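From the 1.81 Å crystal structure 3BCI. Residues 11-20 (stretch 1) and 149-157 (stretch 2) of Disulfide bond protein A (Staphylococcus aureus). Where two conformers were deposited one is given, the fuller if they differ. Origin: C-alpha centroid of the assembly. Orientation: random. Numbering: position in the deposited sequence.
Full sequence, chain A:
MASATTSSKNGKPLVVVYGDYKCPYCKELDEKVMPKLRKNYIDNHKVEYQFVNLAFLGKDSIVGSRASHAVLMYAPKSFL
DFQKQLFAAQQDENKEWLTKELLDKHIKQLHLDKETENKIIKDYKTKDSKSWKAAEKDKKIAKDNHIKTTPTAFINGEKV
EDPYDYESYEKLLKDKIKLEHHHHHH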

ATOM      1  N   GLY A  11      -6.251   9.807 -19.551  1.00 65.26           N
ATOM      2  CA  GLY A  11      -5.982  10.539 -18.288  1.00 63.62           C
ATOM      3  C   GLY A  11      -4.503  10.596 -17.961  1.00 57.89           C
ATOM      4  O   GLY A  11      -3.657  10.643 -18.853  1.00 60.53           O
ATOM      5  N   LYS A  12      -4.187  10.598 -16.674  1.00 52.66           N
ATOM      6  CA  LYS A  12      -2.800  10.642 -16.244  1.00 44.82           C
ATOM      7  C   LYS A  12      -2.238   9.243 -16.025  1.00 32.18           C
ATOM      8  O   LYS A  12      -2.987   8.290 -15.829  1.00 31.18           O
ATOM      9  N   PRO A  13      -0.909   9.107 -16.068  1.00 31.94           N
ATOM     10  CA  PRO A  13      -0.253   7.814 -15.870  1.00 30.13           C
ATOM     11  C   PRO A  13      -0.769   7.096 -14.614  1.00 27.76           C
ATOM     12  O   PRO A  13      -1.044   7.723 -13.592  1.00 25.22           O
ATOM     13  N   LEU A  14      -0.917   5.782 -14.697  1.00 23.17           N
ATOM     14  CA  LEU A  14      -1.328   5.008 -13.533  1.00 25.79           C
ATOM     15  C   LEU A  14      -0.116   4.190 -13.081  1.00 27.22           C
ATOM     16  O   LEU A  14       0.400   3.362 -13.834  1.00 24.25           O
ATOM     17  N   VAL A  15       0.346   4.432 -11.860  1.00 21.36           N
ATOM     18  CA  VAL A  15       1.487   3.692 -11.330  1.00 22.62           C
ATOM     19  C   VAL A  15       0.974   2.645 -10.343  1.00 26.84           C
ATOM     20  O   VAL A  15       0.333   2.978  -9.343  1.00 24.56           O
ATOM     21  N   VAL A  16       1.253   1.376 -10.631  1.00 22.65           N
ATOM     22  CA  VAL A  16       0.810   0.287  -9.769  1.00 19.81           C
ATOM     23  C   VAL A  16       2.000  -0.453  -9.172  1.00 23.02           C
ATOM     24  O   VAL A  16       2.927  -0.849  -9.888  1.00 24.32           O
ATOM     25  N   VAL A  17       1.971  -0.628  -7.857  1.00 22.02           N
ATOM     26  CA  VAL A  17       3.026  -1.348  -7.160  1.00 21.67           C
ATOM     27  C   VAL A  17       2.370  -2.543  -6.480  1.00 23.54           C
ATOM     28  O   VAL A  17       1.398  -2.385  -5.739  1.00 22.05           O
ATOM     29  N   TYR A  18       2.889  -3.732  -6.766  1.00 22.25           N
ATOM     30  CA  TYR A  18       2.382  -4.971  -6.183  1.00 22.98           C
ATOM     31  C   TYR A  18       3.290  -5.360  -5.031  1.00 24.45           C
ATOM     32  O   TYR A  18       4.512  -5.332  -5.168  1.00 26.72           O
ATOM     33  N   GLY A  19       2.701  -5.718  -3.896  1.00 24.83           N
ATOM     34  CA  GLY A  19       3.511  -6.104  -2.760  1.00 25.98           C
ATOM     35  C   GLY A  19       2.748  -6.632  -1.562  1.00 22.17           C
ATOM     36  O   GLY A  19       1.627  -7.122  -1.678  1.00 28.77           O
ATOM     37  N   ASP A  20       3.376  -6.523  -0.399  1.00 25.15           N
ATOM     38  CA  ASP A  20       2.799  -6.987   0.859  1.00 23.45           C
ATOM     39  C   ASP A  20       3.554  -6.240   1.951  1.00 25.92           C
ATOM     40  O   ASP A  20       4.773  -6.097   1.867  1.00 23.39           O
ATOM     41  N   THR A 149       6.159 -12.331  -9.126  1.00 56.28           N
ATOM     42  CA  THR A 149       7.047 -11.805  -8.100  1.00 54.22           C
ATOM     43  C   THR A 149       6.665 -10.439  -7.543  1.00 45.65           C
ATOM     44  O   THR A 149       6.009  -9.634  -8.203  1.00 48.24           O
ATOM     45  N   THR A 150       7.092 -10.197  -6.311  1.00 34.54           N
ATOM     46  CA  THR A 150       6.852  -8.932  -5.637  1.00 32.78           C
ATOM     47  C   THR A 150       8.160  -8.579  -4.948  1.00 34.93           C
ATOM     48  O   THR A 150       8.876  -9.459  -4.487  1.00 32.99           O
ATOM     49  N   PRO A 151       8.499  -7.288  -4.892  1.00 29.89           N
ATOM     50  CA  PRO A 151       7.681  -6.213  -5.456  1.00 29.24           C
ATOM     51  C   PRO A 151       7.907  -6.013  -6.953  1.00 31.82           C
ATOM     52  O   PRO A 151       8.989  -6.275  -7.467  1.00 29.39           O
ATOM     53  N   THR A 152       6.865  -5.569  -7.646  0.50 28.08           N
ATOM     54  CA  THR A 152       6.952  -5.282  -9.072  0.50 28.89           C
ATOM     55  C   THR A 152       6.094  -4.050  -9.303  0.50 31.35           C
ATOM     56  O   THR A 152       5.090  -3.851  -8.620  0.50 29.31           O
ATOM     57  N   ALA A 153       6.502  -3.210 -10.247  1.00 27.55           N
ATOM     58  CA  ALA A 153       5.760  -1.993 -10.536  1.00 22.29           C
ATOM     59  C   ALA A 153       5.513  -1.835 -12.021  1.00 23.74           C
ATOM     60  O   ALA A 153       6.316  -2.267 -12.842  1.00 23.96           O
ATOM     61  N   PHE A 154       4.383  -1.218 -12.351  1.00 22.86           N
ATOM     62  CA  PHE A 154       3.987  -0.984 -13.731  1.00 24.93           C
ATOM     63  C   PHE A 154       3.431   0.430 -13.869  1.00 28.31           C
ATOM     64  O   PHE A 154       2.810   0.954 -12.946  1.00 25.65           O
ATOM     65  N   ILE A 155       3.667   1.045 -15.022  1.00 23.05           N
ATOM     66  CA  ILE A 155       3.153   2.379 -15.300  1.00 25.79           C
ATOM     67  C   ILE A 155       2.373   2.219 -16.597  1.00 23.82           C
ATOM     68  O   ILE A 155       2.945   1.935 -17.650  1.00 22.60           O
ATOM     69  N   ASN A 156       1.059   2.384 -16.504  1.00 24.75           N
ATOM     70  CA  ASN A 156       0.169   2.197 -17.641  1.00 27.08           C
ATOM     71  C   ASN A 156       0.426   0.821 -18.241  1.00 31.44           C
ATOM     72  O   ASN A 156       0.453   0.654 -19.462  1.00 29.12           O
ATOM     73  N   GLY A 157       0.639  -0.158 -17.364  1.00 23.32           N
ATOM     74  CA  GLY A 157       0.863  -1.520 -17.808  1.00 21.80           C
ATOM     75  C   GLY A 157       2.259  -1.858 -18.285  1.00 25.70           C
ATOM     76  O   GLY A 157       2.511  -3.007 -18.629  1.00 25.49           O
TER

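Antiparallel strands illustrate a general rule: the backbone ladder fixes the register, and alternation then sends successive side chains to opposite faces of the sheet, where each meets its cross-strand neighbour. Residues 14-19 and 152-155 of this disulfide bond protein follow it closely.

Lys 12 (chi1 p) points away, yet its carbonyl reaches the other stretch through water 2, which donates to Lys 12 O (2.8 Å) and to Asn 156 OD1 (3.0 Å). The CA-to-CB bond of Pro 13 points sideways, and its CB lies 4.2 Å from Ile 155 CG2. At Leu 14 (chi1 t, chi2 p) a side chain extends the ladder: Asn 156, chi1 m, turns its amide so that OD1 accepts from Leu 14 N at 2.9 Å, while Asn 156 N donates to Leu 14 O at the same distance. The Asn 156 amide is used at both ends, since ND2 donates to water 1 at 3.1 Å. Leu 14 O also accepts from water 3 (3.0 Å), which in turn accepts from Gly 157 N.

Val 15 (t) shares a buried face with Ile 155 (m, t), and Val 15 CG2 lies 4.0 Å from Ile 155 CG1. Val 16, also t, lies on the other face with Tyr 18, Thr 152 and Phe 154. Val 17 (t) returns to the face of Val 15, where Val 17 CG2 lies 4.0 Å from Ala 153 CB; like Val 15 with Ile 155, this is a non-hydrogen-bonded pair, whose CA atoms come close.

Tyr 18 (m), on the face of Val 16, has the largest covered area here. Its ring meets that of Phe 154 (m) rim to rim, with planes at 84°; Tyr 18 CE2 lies 3.6 Å from Phe 154 CD2. Tyr 18 CB also sits 3.7 Å from Thr 152 OG1, a hydroxyl (chi1 p) that donates to Thr 149 O within its own stretch. Gly 19 has no side chain.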

ATOM      1  CB  LYS A  12      -2.683  11.460 -14.962  1.00 49.25           C
ATOM      2  CG  LYS A  12      -3.712  11.125 -13.909  1.00 49.82           C
ATOM      3  CD  LYS A  12      -4.266  12.410 -13.341  1.00 54.21           C
ATOM      4  CE  LYS A  12      -4.580  12.284 -11.869  1.00 53.12           C
ATOM      5  NZ  LYS A  12      -5.163  13.550 -11.349  1.00 56.88           N
ATOM      6  CB  PRO A  13       1.218   8.199 -15.726  1.00 28.63           C
ATOM      7  CG  PRO A  13       1.340   9.417 -16.609  1.00 31.59           C
ATOM      8  CD  PRO A  13       0.079  10.181 -16.295  1.00 28.92           C
ATOM      9  CB  LEU A  14      -2.468   4.056 -13.872  1.00 26.23           C
ATOM     10  CG  LEU A  14      -2.657   2.910 -12.867  1.00 30.80           C
ATOM     11  CD1 LEU A  14      -3.261   3.422 -11.560  1.00 29.25           C
ATOM     12  CD2 LEU A  14      -3.553   1.856 -13.486  1.00 40.69           C
ATOM     13  CB  VAL A  15       2.475   4.631 -10.605  1.00 25.90           C
ATOM     14  CG1 VAL A  15       3.635   3.824 -10.029  1.00 16.26           C
ATOM     15  CG2 VAL A  15       2.989   5.699 -11.577  1.00 23.95           C
ATOM     16  CB  VAL A  16      -0.043  -0.746 -10.541  1.00 24.24           C
ATOM     17  CG1 VAL A  16      -0.528  -1.835  -9.582  1.00 25.47           C
ATOM     18  CG2 VAL A  16      -1.221  -0.061 -11.217  1.00 28.10           C
ATOM     19  CB  VAL A  17       3.723  -0.470  -6.087  1.00 25.05           C
ATOM     20  CG1 VAL A  17       4.642  -1.334  -5.201  1.00 22.90           C
ATOM     21  CG2 VAL A  17       4.550   0.615  -6.768  1.00 21.89           C
ATOM     22  CB  TYR A  18       2.381  -6.085  -7.233  1.00 21.35           C
ATOM     23  CG  TYR A  18       1.346  -5.908  -8.317  1.00 27.89           C
ATOM     24  CD1 TYR A  18       0.039  -6.366  -8.142  1.00 24.06           C
ATOM     25  CD2 TYR A  18       1.678  -5.304  -9.531  1.00 23.45           C
ATOM     26  CE1 TYR A  18      -0.909  -6.237  -9.151  1.00 26.40           C
ATOM     27  CE2 TYR A  18       0.738  -5.165 -10.547  1.00 31.34           C
ATOM     28  CZ  TYR A  18      -0.552  -5.637 -10.353  1.00 27.90           C
ATOM     29  OH  TYR A  18      -1.472  -5.544 -11.369  1.00 28.06           O
ATOM     30  CB  ASP A  20       3.017  -8.502   1.003  1.00 24.49           C
ATOM     31  CG  ASP A  20       2.285  -9.092   2.200  1.00 27.28           C
ATOM     32  OD1 ASP A  20       2.319  -8.479   3.285  1.00 28.98           O
ATOM     33  OD2 ASP A  20       1.684 -10.176   2.056  1.00 30.62           O
ATOM     34  CB  THR A 149       8.487 -11.704  -8.629  1.00 58.03           C
ATOM     35  OG1 THR A 149       8.488 -10.985  -9.869  1.00 55.94           O
ATOM     36  CG2 THR A 149       9.075 -13.087  -8.841  1.00 63.80           C
ATOM     37  CB  THR A 150       5.747  -9.050  -4.569  1.00 35.01           C
ATOM     38  OG1 THR A 150       6.111 -10.046  -3.609  1.00 40.10           O
ATOM     39  CG2 THR A 150       4.422  -9.428  -5.209  1.00 35.21           C
ATOM     40  CB  PRO A 151       8.137  -4.997  -4.662  1.00 25.93           C
ATOM     41  CG  PRO A 151       9.611  -5.274  -4.487  1.00 27.95           C
ATOM     42  CD  PRO A 151       9.618  -6.740  -4.100  1.00 27.47           C
ATOM     43  CB  THR A 152       6.441  -6.456  -9.954  0.50 30.80           C
ATOM     44  OG1 THR A 152       5.199  -6.955  -9.440  0.50 21.57           O
ATOM     45  CG2 THR A 152       7.472  -7.576  -9.997  0.50 42.12           C
ATOM     46  CB  ALA A 153       6.519  -0.782  -9.990  1.00 23.63           C
ATOM     47  CB  PHE A 154       2.903  -1.989 -14.139  1.00 21.55           C
ATOM     48  CG  PHE A 154       3.362  -3.422 -14.111  1.00 27.19           C
ATOM     49  CD1 PHE A 154       3.855  -4.030 -15.260  1.00 24.99           C
ATOM     50  CD2 PHE A 154       3.310  -4.159 -12.932  1.00 26.34           C
ATOM     51  CE1 PHE A 154       4.290  -5.360 -15.233  1.00 31.66           C
ATOM     52  CE2 PHE A 154       3.742  -5.485 -12.894  1.00 29.73           C
ATOM     53  CZ  PHE A 154       4.233  -6.088 -14.044  1.00 30.37           C
ATOM     54  CB  ILE A 155       4.288   3.409 -15.462  1.00 26.88           C
ATOM     55  CG1 ILE A 155       5.089   3.496 -14.155  1.00 27.13           C
ATOM     56  CG2 ILE A 155       3.702   4.769 -15.812  1.00 23.88           C
ATOM     57  CD1 ILE A 155       6.192   4.539 -14.153  1.00 24.19           C
ATOM     58  CB  ASN A 156       0.371   3.280 -18.704  1.00 25.00           C
ATOM     59  CG  ASN A 156      -0.143   4.634 -18.256  1.00 25.90           C
ATOM     60  OD1 ASN A 156      -0.967   4.725 -17.345  1.00 27.13           O
ATOM     61  ND2 ASN A 156       0.331   5.692 -18.902  1.00 31.14           N
TER
HETATM   62  O   HOH W   1      -1.227   8.354 -19.292  1.00 49.64           O
HETATM   63  O   HOH W   2      -3.438   6.400 -17.829  1.00 54.05           O
HETATM   64  O   HOH W   3       0.149   0.411 -14.539  1.00 30.74           O